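Local coordinates for 378aa long hypothetical citrate synthase (Sulfolobus tokodaii, PDB 1VGM), which is a hypothetical member of the citrate synthase family, a mostly helical protein that forms an assembly of two chains, at residues A[18-22]-A[182-186]. Numbering follows the deposited sequence.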
# COMPACT_ATOMS: atom_id res chain seq x y z
N GLY A 18 -10.41 14.92 13.58
CA GLY A 18 -11.17 15.10 14.81
C GLY A 18 -10.93 13.99 15.82
O GLY A 18 -11.55 13.95 16.90
N LEU A 19 -10.02 13.07 15.49
CA LEU A 19 -9.98 11.78 16.16
C LEU A 19 -9.08 11.80 17.41
O LEU A 19 -9.52 11.45 18.50
CB LEU A 19 -9.49 10.70 15.18
CG LEU A 19 -10.32 10.51 13.90
CD1 LEU A 19 -9.58 9.62 12.90
CD2 LEU A 19 -11.67 9.91 14.28
N THR A 20 -7.83 12.22 17.25
CA THR A 20 -6.83 11.95 18.28
C THR A 20 -6.01 13.17 18.70
O THR A 20 -5.39 13.83 17.88
CB THR A 20 -5.87 10.85 17.83
OG1 THR A 20 -6.63 9.68 17.47
CG2 THR A 20 -4.89 10.50 18.95
N TYR A 21 -6.01 13.45 19.99
CA TYR A 21 -5.25 14.58 20.53
C TYR A 21 -4.12 14.08 21.42
O TYR A 21 -4.33 13.24 22.30
CB TYR A 21 -6.17 15.50 21.32
CG TYR A 21 -5.44 16.51 22.18
CD1 TYR A 21 -5.30 16.32 23.56
CD2 TYR A 21 -4.88 17.66 21.61
CE1 TYR A 21 -4.61 17.23 24.35
CE2 TYR A 21 -4.18 18.58 22.40
CZ TYR A 21 -4.05 18.36 23.77
OH TYR A 21 -3.38 19.26 24.57
N ILE A 22 -2.92 14.59 21.18
CA ILE A 22 -1.78 14.25 22.01
C ILE A 22 -1.14 15.50 22.61
O ILE A 22 -0.84 16.46 21.90
CB ILE A 22 -0.71 13.47 21.20
CG1 ILE A 22 -1.33 12.18 20.66
CG2 ILE A 22 0.50 13.15 22.08
CD1 ILE A 22 -0.70 11.69 19.38
N THR A 182 -5.18 2.03 19.18
CA THR A 182 -6.15 2.38 18.14
C THR A 182 -5.70 3.51 17.20
O THR A 182 -5.88 3.40 15.98
CB THR A 182 -7.51 2.76 18.77
OG1 THR A 182 -8.23 1.55 19.07
CG2 THR A 182 -8.35 3.64 17.82
N ASP A 183 -5.12 4.57 17.73
CA ASP A 183 -4.59 5.64 16.88
C ASP A 183 -3.51 6.48 17.57
O ASP A 183 -3.51 6.62 18.79
CB ASP A 183 -5.72 6.55 16.40
CG ASP A 183 -5.29 7.45 15.27
OD1 ASP A 183 -4.55 6.98 14.38
OD2 ASP A 183 -5.70 8.63 15.25
N HIS A 184 -2.60 7.03 16.77
CA HIS A 184 -1.53 7.89 17.27
C HIS A 184 -0.70 8.43 16.11
O HIS A 184 -0.07 7.66 15.38
CB HIS A 184 -0.61 7.11 18.23
CG HIS A 184 -0.09 7.93 19.38
ND1 HIS A 184 1.08 8.64 19.31
CD2 HIS A 184 -0.60 8.15 20.62
CE1 HIS A 184 1.29 9.26 20.46
NE2 HIS A 184 0.28 8.98 21.27
N GLU A 185 -0.69 9.75 15.96
CA GLU A 185 0.08 10.42 14.92
C GLU A 185 -0.29 9.89 13.54
O GLU A 185 -1.33 9.27 13.37
CB GLU A 185 1.58 10.23 15.19
CG GLU A 185 2.04 10.84 16.51
CD GLU A 185 3.33 10.21 17.02
OE1 GLU A 185 4.41 10.63 16.60
OE2 GLU A 185 3.24 9.28 17.85
N VAL A 186 0.56 10.15 12.55
CA VAL A 186 0.32 9.66 11.20
C VAL A 186 1.57 8.98 10.69
O VAL A 186 2.31 9.53 9.88
CB VAL A 186 -0.06 10.80 10.24
CG1 VAL A 186 -0.70 10.23 8.99
CG2 VAL A 186 -1.01 11.78 10.92
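Strand 20-23, at the edge of a small three-stranded antiparallel sheet, faces the loop that joins helix 168-180 to helix 188-197. Leu19, just ahead of the strand, touches this loop lightly, its CB 4.3 Å from OD2 of Asp183, while its side chain also packs on Ala345 and Glu349 of helix 331-353. Thr20 makes the polar link: its OG1 donates a short hydrogen bond of 2.6 Å to OD2 of Asp183, an oxygen also hydrogen-bonded to NE2 of His346. Tyr21 is out of reach of the loop, and its backbone pairs with Arg30 of strand 28-31. Ile22 then points back to the loop and places CD1 over one face of the His184 imidazole, 3.4 Å from the ring centroid and 14° off its normal, a CH-pi contact. CD1 of Ile22 also lies 4.1 Å from CG of Glu185. ND1 of His184 donates to OE2 of Glu185 (2.7 Å), and NE2 hydrogen-bonds the Tyr262 hydroxyl. The strand thus meets the loop through a hydrogen bond and a CH-pi contact two residues apart, leaving the buried Asp183 carboxylate with polar partners and His184 with both nitrogens bonded and one face under a methyl group.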